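Local coordinates for Cyp101j2 (PDB 5KYO), which binds a haem cofactor and, as a cytochrome P450 monooxygenase, probably hydroxylates the monoterpene 1,8-cineole, at residues 183-186 / 190-193; 224-229 / 263-268; 231-236 / 240-245. One frame throughout, in Å; residues are numbered along the deposited sequence.

Overall arrangement
Following the chain from its N terminus, contact 1 (183-186 / 190-193) comes first and closes a tight turn where helix 181-188 gives way to the loop before helix 196-206. It is complete before the others begin. Contact 2 then spans a much longer excursion, joining helix 215-235 to helix 257-270, the one beside the haem. Contact 3 (231-236 / 240-245) is nested within that excursion, folding the end of helix 215-235 against the short helix 241-246. The three meet on one side of the molecule: Leu191 packs on Val229, Ile242 on Cys264, and the backbone of Asp190 accepts a hydrogen bond from Arg233, so the two local turns and the distant helix pair are joined to one another.

Contact 1 (183-186 / 190-193)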
loop_
_atom_site.group_PDB
_atom_site.type_symbol
_atom_site.label_atom_id
_atom_site.label_comp_id
_atom_site.label_asym_id
_atom_site.label_seq_id
_atom_site.Cartn_x
_atom_site.Cartn_y
_atom_site.Cartn_z
ATOM N N ARG A 183 6.012 10.531 -10.646
ATOM C CA ARG A 183 7.052 10.556 -11.671
ATOM C C ARG A 183 7.378 9.160 -12.216
ATOM O O ARG A 183 7.590 9.002 -13.406
ATOM C CB ARG A 183 8.333 11.209 -11.126
ATOM C CG ARG A 183 8.231 12.704 -10.889
ATOM C CD ARG A 183 9.620 13.267 -10.593
ATOM N NE ARG A 183 9.665 14.724 -10.597
ATOM C CZ ARG A 183 9.403 15.485 -9.540
ATOM N NH1 ARG A 183 9.059 14.923 -8.381
ATOM N NH2 ARG A 183 9.473 16.807 -9.650
ATOM N N ILE A 184 7.418 8.150 -11.358
ATOM C CA ILE A 184 7.707 6.795 -11.825
ATOM C C ILE A 184 6.532 6.238 -12.644
ATOM O O ILE A 184 6.727 5.612 -13.691
ATOM C CB ILE A 184 8.004 5.864 -10.658
ATOM C CG1 ILE A 184 9.312 6.293 -9.979
ATOM C CG2 ILE A 184 8.079 4.389 -11.115
ATOM C CD1 ILE A 184 9.531 5.633 -8.591
ATOM N N PHE A 185 5.320 6.446 -12.141
ATOM C CA PHE A 185 4.125 6.062 -12.887
ATOM C C PHE A 185 4.141 6.673 -14.287
ATOM O O PHE A 185 3.838 5.998 -15.282
ATOM C CB PHE A 185 2.868 6.484 -12.137
ATOM C CG PHE A 185 1.613 6.348 -12.954
ATOM C CD1 PHE A 185 0.971 5.120 -13.065
ATOM C CD2 PHE A 185 1.096 7.436 -13.636
ATOM C CE1 PHE A 185 -0.189 4.990 -13.835
ATOM C CE2 PHE A 185 -0.062 7.305 -14.410
ATOM C CZ PHE A 185 -0.694 6.085 -14.497
ATOM N N MET A 186 4.499 7.951 -14.364
ATOM C CA MET A 186 4.419 8.682 -15.618
ATOM C C MET A 186 5.417 8.142 -16.637
ATOM O O MET A 186 5.203 8.264 -17.841
ATOM C CB MET A 186 4.649 10.168 -15.376
ATOM C CG MET A 186 3.515 10.838 -14.596
ATOM S SD MET A 186 3.859 12.573 -14.265
ATOM C CE MET A 186 3.799 13.259 -15.916
ATOM N N ASP A 190 4.395 6.507 -19.965
ATOM C CA ASP A 190 4.972 7.489 -20.914
ATOM C C ASP A 190 4.112 8.745 -21.124
ATOM O O ASP A 190 3.571 9.001 -22.208
ATOM C CB ASP A 190 5.241 6.845 -22.276
ATOM C CG ASP A 190 6.003 7.767 -23.218
ATOM O OD1 ASP A 190 6.657 8.718 -22.736
ATOM O OD2 ASP A 190 5.937 7.546 -24.443
ATOM N N LEU A 191 4.002 9.534 -20.073
ATOM C CA LEU A 191 3.328 10.816 -20.134
ATOM C C LEU A 191 4.359 11.922 -19.997
ATOM O O LEU A 191 5.356 11.746 -19.291
ATOM C CB LEU A 191 2.275 10.916 -19.032
ATOM C CG LEU A 191 1.213 9.813 -19.062
ATOM C CD1 LEU A 191 0.386 9.843 -17.780
ATOM C CD2 LEU A 191 0.288 9.922 -20.287
ATOM N N PRO A 192 4.114 13.077 -20.633
ATOM C CA PRO A 192 5.094 14.179 -20.587
ATOM C C PRO A 192 5.355 14.706 -19.153
ATOM O O PRO A 192 4.400 14.913 -18.405
ATOM C CB PRO A 192 4.454 15.258 -21.463
ATOM C CG PRO A 192 3.008 14.922 -21.525
ATOM C CD PRO A 192 2.884 13.436 -21.365
ATOM N N VAL A 193 6.617 14.935 -18.794
ATOM C CA VAL A 193 6.961 15.351 -17.435
ATOM C C VAL A 193 6.336 16.693 -17.067
ATOM O O VAL A 193 6.135 16.983 -15.885
ATOM C CB VAL A 193 8.508 15.426 -17.216
ATOM C CG1 VAL A 193 9.144 14.071 -17.451
ATOM C CG2 VAL A 193 9.148 16.473 -18.113
#
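A Schellman motif ends helix 181-188, probably the counterpart of the last part of the P450 E helix, and Met186 and Leu191 are its two partners. Leu191 N donates to Met186 O over 2.8 Å, the six-to-one bond of the motif. The bond is nearly straight at hydrogen (165°), and the donor lies in the carbonyl plane. Asp190, with a positive phi of 54°, supplies the left-handed residue that turns the chain out of the helix. Asp190 N is also close to Met186 O, but its angle is too poor for a bond.

As is usual in this motif, the side chains of the two bonded residues meet as well. Met186 is bent at its last torsion (chi3 67°), which swings the terminal methyl over the departing loop: CE lies 4.2 Å from Leu191 CB and 4.1 Å from Val193 CA. Its approach to Pro192 O is very tight and should be read with caution. Leu191 CD1 also comes obliquely to the ring of Phe185, 4.2 Å from CE2; the phenylalanine side chain is about 6 Å from the haem.

Beyond the turn, Met186 and Leu191 both rest on Leu199 of helix 196-206, while Leu191 also reaches Tyr225 and Val229 of helix 215-235, and Asp190 O accepts from Arg233 farther along that helix.

Contact 2 (224-229 / 263-268). With HEM (protoporphyrin IX containing Fe), chain G.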
loop_
_atom_site.group_PDB
_atom_site.type_symbol
_atom_site.label_atom_id
_atom_site.label_comp_id
_atom_site.label_asym_id
_atom_site.label_seq_id
_atom_site.Cartn_x
_atom_site.Cartn_y
_atom_site.Cartn_z
ATOM N N GLU A 224 -10.686 12.739 -18.653
ATOM C CA GLU A 224 -10.488 13.789 -19.648
ATOM C C GLU A 224 -9.009 13.942 -19.999
ATOM O O GLU A 224 -8.643 14.317 -21.129
ATOM C CB GLU A 224 -11.064 15.109 -19.133
ATOM C CG GLU A 224 -12.583 15.140 -19.182
ATOM C CD GLU A 224 -13.163 16.383 -18.539
ATOM O OE1 GLU A 224 -12.439 17.069 -17.789
ATOM O OE2 GLU A 224 -14.345 16.675 -18.788
ATOM N N TYR A 225 -8.157 13.631 -19.035
ATOM C CA TYR A 225 -6.716 13.660 -19.256
ATOM C C TYR A 225 -6.211 12.405 -19.986
ATOM O O TYR A 225 -5.404 12.496 -20.910
ATOM C CB TYR A 225 -5.974 13.829 -17.916
ATOM C CG TYR A 225 -4.476 13.752 -18.098
ATOM C CD1 TYR A 225 -3.745 14.866 -18.474
ATOM C CD2 TYR A 225 -3.796 12.551 -17.913
ATOM C CE1 TYR A 225 -2.370 14.784 -18.675
ATOM C CE2 TYR A 225 -2.440 12.463 -18.104
ATOM C CZ TYR A 225 -1.729 13.580 -18.490
ATOM O OH TYR A 225 -0.361 13.487 -18.664
ATOM N N LEU A 226 -6.721 11.240 -19.586
ATOM C CA LEU A 226 -6.202 9.952 -20.049
ATOM C C LEU A 226 -6.771 9.472 -21.373
ATOM O O LEU A 226 -6.082 8.778 -22.129
ATOM C CB LEU A 226 -6.465 8.867 -19.006
ATOM C CG LEU A 226 -5.704 8.922 -17.671
ATOM C CD1 LEU A 226 -6.253 7.849 -16.755
ATOM C CD2 LEU A 226 -4.188 8.761 -17.870
ATOM N N ARG A 227 -8.031 9.795 -21.646
ATOM C CA ARG A 227 -8.655 9.273 -22.847
ATOM C C ARG A 227 -7.957 9.735 -24.141
ATOM O O ARG A 227 -7.775 8.921 -25.042
ATOM C CB ARG A 227 -10.140 9.635 -22.883
ATOM C CG ARG A 227 -10.886 8.822 -23.935
ATOM C CD ARG A 227 -12.377 8.892 -23.748
ATOM N NE ARG A 227 -12.797 8.230 -22.515
ATOM C CZ ARG A 227 -13.992 8.388 -21.964
ATOM N NH1 ARG A 227 -14.885 9.188 -22.540
ATOM N NH2 ARG A 227 -14.292 7.746 -20.841
ATOM N N PRO A 228 -7.564 11.025 -24.250
ATOM C CA PRO A 228 -6.877 11.363 -25.501
ATOM C C PRO A 228 -5.569 10.610 -25.672
ATOM O O PRO A 228 -5.182 10.331 -26.803
ATOM C CB PRO A 228 -6.610 12.868 -25.376
ATOM C CG PRO A 228 -7.598 13.348 -24.375
ATOM C CD PRO A 228 -7.772 12.218 -23.412
ATOM N N VAL A 229 -4.881 10.318 -24.571
ATOM C CA VAL A 229 -3.623 9.600 -24.649
ATOM C C VAL A 229 -3.870 8.173 -25.105
ATOM O O VAL A 229 -3.130 7.643 -25.931
ATOM C CB VAL A 229 -2.884 9.591 -23.294
ATOM C CG1 VAL A 229 -1.584 8.808 -23.405
ATOM C CG2 VAL A 229 -2.633 11.044 -22.800
ATOM N N ILE A 263 -7.838 1.256 -14.947
ATOM C CA ILE A 263 -6.592 0.587 -14.577
ATOM C C ILE A 263 -5.455 1.590 -14.359
ATOM O O ILE A 263 -4.710 1.475 -13.362
ATOM C CB ILE A 263 -6.176 -0.445 -15.628
ATOM C CG1 ILE A 263 -7.176 -1.603 -15.665
ATOM C CG2 ILE A 263 -4.786 -0.976 -15.332
ATOM C CD1 ILE A 263 -6.869 -2.629 -16.723
ATOM N N CYS A 264 -5.299 2.553 -15.271
ATOM C CA CYS A 264 -4.325 3.636 -15.090
ATOM C C CYS A 264 -4.446 4.337 -13.732
ATOM O O CYS A 264 -3.431 4.546 -13.046
ATOM C CB CYS A 264 -4.453 4.676 -16.194
ATOM S SG CYS A 264 -3.772 4.133 -17.783
ATOM N N ILE A 265 -5.674 4.708 -13.354
ATOM C CA ILE A 265 -5.928 5.379 -12.070
ATOM C C ILE A 265 -5.559 4.468 -10.903
ATOM O O ILE A 265 -4.900 4.878 -9.925
ATOM C CB ILE A 265 -7.419 5.799 -11.911
ATOM C CG1 ILE A 265 -7.818 6.851 -12.953
ATOM C CG2 ILE A 265 -7.692 6.299 -10.459
ATOM C CD1 ILE A 265 -9.364 7.072 -13.102
ATOM N N GLN A 266 -6.024 3.229 -10.992
ATOM C CA GLN A 266 -5.787 2.273 -9.928
ATOM C C GLN A 266 -4.294 1.969 -9.771
ATOM O O GLN A 266 -3.813 1.810 -8.660
ATOM C CB GLN A 266 -6.583 0.984 -10.189
ATOM C CG GLN A 266 -8.096 1.184 -10.110
ATOM C CD GLN A 266 -8.880 0.109 -10.853
ATOM O OE1 GLN A 266 -8.394 -0.474 -11.819
ATOM N NE2 GLN A 266 -10.104 -0.141 -10.408
ATOM N N VAL A 267 -3.567 1.906 -10.880
ATOM C CA VAL A 267 -2.118 1.703 -10.844
ATOM C C VAL A 267 -1.376 2.933 -10.304
ATOM O O VAL A 267 -0.443 2.795 -9.504
ATOM C CB VAL A 267 -1.587 1.332 -12.262
ATOM C CG1 VAL A 267 -0.083 1.433 -12.328
ATOM C CG2 VAL A 267 -2.050 -0.079 -12.634
ATOM N N LEU A 268 -1.790 4.134 -10.709
ATOM C CA LEU A 268 -1.238 5.369 -10.135
ATOM C C LEU A 268 -1.470 5.473 -8.612
ATOM O O LEU A 268 -0.541 5.705 -7.814
ATOM C CB LEU A 268 -1.836 6.594 -10.845
ATOM C CG LEU A 268 -1.518 7.959 -10.199
ATOM C CD1 LEU A 268 -0.012 8.257 -10.140
ATOM C CD2 LEU A 268 -2.268 9.097 -10.877
HETATM C CHA HEM G . -2.947 -4.458 -4.541
HETATM C CHB HEM G . 0.127 -3.289 -0.968
HETATM C CHC HEM G . 2.941 -0.949 -4.207
HETATM C CHD HEM G . -0.587 -1.318 -7.482
HETATM C C1A HEM G . -2.355 -4.424 -3.301
HETATM C C2A HEM G . -2.790 -5.125 -2.099
HETATM C C3A HEM G . -1.939 -4.780 -1.107
HETATM C C4A HEM G . -0.937 -3.873 -1.645
HETATM C CMA HEM G . -1.995 -5.298 0.352
HETATM C CAA HEM G . -3.997 -6.094 -1.942
HETATM C CBA HEM G . -5.320 -5.355 -1.758
HETATM C CGA HEM G . -6.438 -6.338 -1.500
HETATM O O1A HEM G . -6.385 -7.073 -0.474
HETATM O O2A HEM G . -7.401 -6.390 -2.309
HETATM C C1B HEM G . 1.183 -2.599 -1.552
HETATM C C2B HEM G . 2.422 -2.194 -0.893
HETATM C C3B HEM G . 3.187 -1.541 -1.792
HETATM C C4B HEM G . 2.465 -1.516 -3.040
HETATM C CMB HEM G . 2.792 -2.463 0.589
HETATM C CAB HEM G . 4.599 -0.901 -1.645
HETATM C CBB HEM G . 5.394 -0.982 -0.574
HETATM C C1C HEM G . 2.244 -0.876 -5.387
HETATM C C2C HEM G . 2.739 -0.327 -6.635
HETATM C C3C HEM G . 1.751 -0.419 -7.537
HETATM C C4C HEM G . 0.617 -1.050 -6.888
HETATM C CMC HEM G . 4.154 0.268 -6.793
HETATM C CAC HEM G . 1.703 -0.001 -9.016
HETATM C CBC HEM G . 2.744 0.412 -9.741
HETATM C C1D HEM G . -1.564 -2.156 -6.997
HETATM C C2D HEM G . -2.812 -2.475 -7.670
HETATM C C3D HEM G . -3.509 -3.456 -6.756
HETATM C C4D HEM G . -2.657 -3.636 -5.611
HETATM C CMD HEM G . -3.394 -2.009 -9.033
HETATM C CAD HEM G . -4.889 -4.100 -7.015
HETATM C CBD HEM G . -4.743 -5.561 -7.442
HETATM C CGD HEM G . -6.129 -6.133 -7.679
HETATM O O1D HEM G . -6.376 -6.760 -8.741
HETATM O O2D HEM G . -6.997 -5.932 -6.792
HETATM N NA HEM G . -1.222 -3.679 -2.980
HETATM N NB HEM G . 1.258 -2.159 -2.857
HETATM N NC HEM G . 0.956 -1.318 -5.578
HETATM N ND HEM G . -1.523 -2.847 -5.794
HETATM FE FE HEM G . -0.060 -2.652 -4.343
#
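Leu226 and Cys264 carry this contact, in which one methyl bridges two helices. Leu226 CD1 reaches to 3.7 Å from Cys264 CB and to 4.2 Å from Ile265 CG1, touching two consecutive residues of segment 263-268. With CD1 anti to CA (chi2 173°), the branch extends across the gap between helices whose nearest CA atoms, those of Leu226 and Cys264, are 8.2 Å apart. The meeting is wholly apolar, and no hydrogen bond crosses it. On the cysteine it is CB that does the touching; SG packs instead on Ile242 of helix 241-246, which also meets Val229.

The next shell is the haem. Val267 CG1, anti to its own backbone N (chi1 167°), sits 4.0 Å from HEM CBC, at a vinyl group, and Val267 O comes within 3.6 Å of HEM CAC. Gln266 O lies 3.9 Å from the ring methyl HEM CMD. The turn that presents these atoms is held by regular helical bonds, Val267 N to Ile263 O and Leu268 N to Cys264 O.

Polar ties lie at the margins: Arg227 forms a salt bridge with Glu261, and Tyr225 OH is hydrogen-bonded to Asp195. Helix 215-235 lying over helix 257-270, which in turn borders the haem, is typical of the cytochrome P450 fold, where the two probably correspond to the G helix and the first half of the long helix that crosses the distal side of the haem.

Contact 3 (231-236 / 240-245); sequences EARRIK and DMISRM
The backbones of Arg233 and Ser243 come close here, their CA atoms 5.9 Å apart, where the chain leaves helix 215-235 and, after a short loop, enters helix 241-246. These are probably the G and H helices of the P450 fold, and Asp240 is the N-cap of the second.

Its carboxylate serves both helices. Asp240 OD2 accepts from Ser243 N at 3.1 Å, the capping bond, and OD1 accepts from Ser243 OG at 2.9 Å; both donors stand above the carboxylate plane. With CG lying between the backbone N and the carbonyl carbon (chi1 60°), the acid folds back over the first turn. Across the contact, Arg233 NH1 makes a salt bridge to Asp240 OD2 at 2.9 Å, but the hydrogen bond within it is weak, and the guanidinium and carboxylate planes are 65° apart.

The arginine owes its position to other acceptors too: NH1 donates to Val189 O and NH2 to Asp190 O, so its charged end ties the preceding turn to this one. Replacing Asp240 by alanine removes the carboxylate and is likely to leave Ser243 N without its cap and Arg233 without its acidic mate, with the start of helix 241-246 freer to fray.

A bend at chi2 (-113°) lays the arginine chain along the serine. Arg233 CD thus passes 3.3 Å from Ser243 OG, which besides donating to Asp240 accepts from Gly238 N, while Ile242 CB lies at the guanidinium edge, 4.2 Å from Arg233 NH1.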
loop_
_atom_site.group_PDB
_atom_site.type_symbol
_atom_site.label_atom_id
_atom_site.label_comp_id
_atom_site.label_asym_id
_atom_site.label_seq_id
_atom_site.Cartn_x
_atom_site.Cartn_y
_atom_site.Cartn_z
ATOM N N GLU A 231 -6.486 7.118 -26.837
ATOM C CA GLU A 231 -6.930 7.196 -28.223
ATOM C C GLU A 231 -5.757 7.471 -29.186
ATOM O O GLU A 231 -5.680 6.887 -30.273
ATOM C CB GLU A 231 -8.025 8.267 -28.359
ATOM C CG GLU A 231 -9.375 7.814 -27.846
ATOM C CD GLU A 231 -9.838 6.524 -28.507
ATOM O OE1 GLU A 231 -9.702 6.410 -29.746
ATOM O OE2 GLU A 231 -10.332 5.629 -27.791
ATOM N N ALA A 232 -4.834 8.334 -28.774
ATOM C CA ALA A 232 -3.601 8.555 -29.533
ATOM C C ALA A 232 -2.784 7.264 -29.700
ATOM O O ALA A 232 -2.173 7.055 -30.742
ATOM C CB ALA A 232 -2.754 9.626 -28.873
ATOM N N ARG A 233 -2.797 6.386 -28.706
ATOM C CA ARG A 233 -1.973 5.175 -28.766
ATOM C C ARG A 233 -2.661 4.037 -29.499
ATOM O O ARG A 233 -2.022 3.050 -29.898
ATOM C CB ARG A 233 -1.574 4.727 -27.346
ATOM C CG ARG A 233 -0.920 5.828 -26.502
ATOM C CD ARG A 233 0.539 5.595 -26.163
ATOM N NE ARG A 233 1.211 6.855 -25.838
ATOM C CZ ARG A 233 1.627 7.220 -24.627
ATOM N NH1 ARG A 233 1.436 6.427 -23.565
ATOM N NH2 ARG A 233 2.225 8.396 -24.469
ATOM N N ARG A 234 -3.971 4.155 -29.673
ATOM C CA ARG A 234 -4.688 3.241 -30.564
ATOM C C ARG A 234 -4.288 3.496 -32.006
ATOM O O ARG A 234 -4.301 2.586 -32.825
ATOM C CB ARG A 234 -6.194 3.387 -30.418
ATOM C CG ARG A 234 -6.719 3.037 -29.041
ATOM C CD ARG A 234 -8.219 2.833 -29.078
ATOM N NE ARG A 234 -8.775 2.523 -27.768
ATOM C CZ ARG A 234 -8.799 1.310 -27.230
ATOM N NH1 ARG A 234 -8.271 0.279 -27.879
ATOM N NH2 ARG A 234 -9.336 1.132 -26.029
ATOM N N ILE A 235 -3.954 4.748 -32.304
ATOM C CA ILE A 235 -3.537 5.163 -33.644
ATOM C C ILE A 235 -2.042 4.927 -33.854
ATOM O O ILE A 235 -1.620 4.455 -34.894
ATOM C CB ILE A 235 -3.856 6.642 -33.866
ATOM C CG1 ILE A 235 -5.345 6.804 -34.204
ATOM C CG2 ILE A 235 -2.963 7.232 -34.914
ATOM C CD1 ILE A 235 -5.795 8.264 -34.330
ATOM N N LYS A 236 -1.248 5.249 -32.838
ATOM C CA LYS A 236 0.199 5.102 -32.921
ATOM C C LYS A 236 0.719 4.459 -31.636
ATOM O O LYS A 236 1.092 5.156 -30.696
ATOM C CB LYS A 236 0.867 6.462 -33.146
ATOM C CG LYS A 236 2.391 6.385 -33.279
ATOM C CD LYS A 236 3.052 7.756 -33.294
ATOM C CE LYS A 236 2.912 8.456 -31.961
ATOM N NZ LYS A 236 3.912 9.553 -31.796
ATOM N N ASP A 240 5.017 1.582 -24.117
ATOM C CA ASP A 240 4.579 1.911 -22.767
ATOM C C ASP A 240 3.425 1.031 -22.309
ATOM O O ASP A 240 2.864 0.270 -23.095
ATOM C CB ASP A 240 4.147 3.368 -22.730
ATOM C CG ASP A 240 2.999 3.634 -23.687
ATOM O OD1 ASP A 240 3.261 3.857 -24.887
ATOM O OD2 ASP A 240 1.842 3.578 -23.238
ATOM N N MET A 241 3.026 1.172 -21.048
ATOM C CA MET A 241 2.025 0.270 -20.488
ATOM C C MET A 241 0.614 0.467 -21.071
ATOM O O MET A 241 -0.147 -0.496 -21.198
ATOM C CB MET A 241 1.984 0.406 -18.962
ATOM C CG MET A 241 1.089 -0.632 -18.303
ATOM S SD MET A 241 1.066 -0.486 -16.509
ATOM C CE MET A 241 -0.260 -1.607 -16.075
ATOM N N ILE A 242 0.257 1.697 -21.407
ATOM C CA ILE A 242 -1.024 1.937 -22.081
ATOM C C ILE A 242 -1.084 1.223 -23.442
ATOM O O ILE A 242 -2.069 0.532 -23.760
ATOM C CB ILE A 242 -1.295 3.449 -22.284
ATOM C CG1 ILE A 242 -1.553 4.117 -20.936
ATOM C CG2 ILE A 242 -2.519 3.653 -23.194
ATOM C CD1 ILE A 242 -1.983 5.575 -21.009
ATOM N N SER A 243 -0.030 1.381 -24.240
ATOM C CA SER A 243 0.037 0.692 -25.527
ATOM C C SER A 243 -0.045 -0.826 -25.347
ATOM O O SER A 243 -0.683 -1.506 -26.142
ATOM C CB SER A 243 1.316 1.061 -26.280
ATOM O OG SER A 243 1.345 2.438 -26.600
ATOM N N ARG A 244 0.577 -1.354 -24.290
ATOM C CA ARG A 244 0.614 -2.798 -24.069
ATOM C C ARG A 244 -0.746 -3.308 -23.688
ATOM O O ARG A 244 -1.175 -4.378 -24.134
ATOM C CB ARG A 244 1.642 -3.161 -22.983
ATOM C CG ARG A 244 3.072 -2.850 -23.383
ATOM C CD ARG A 244 4.086 -3.524 -22.462
ATOM N NE ARG A 244 3.864 -3.234 -21.038
ATOM C CZ ARG A 244 4.486 -2.265 -20.366
ATOM N NH1 ARG A 244 5.358 -1.475 -20.984
ATOM N NH2 ARG A 244 4.230 -2.075 -19.080
ATOM N N MET A 245 -1.447 -2.536 -22.870
ATOM C CA MET A 245 -2.788 -2.923 -22.462
ATOM C C MET A 245 -3.767 -2.852 -23.635
ATOM O O MET A 245 -4.637 -3.713 -23.775
ATOM C CB MET A 245 -3.259 -2.044 -21.304
ATOM C CG MET A 245 -2.579 -2.415 -19.999
ATOM S SD MET A 245 -3.077 -1.382 -18.615
ATOM C CE MET A 245 -2.755 0.262 -19.255
#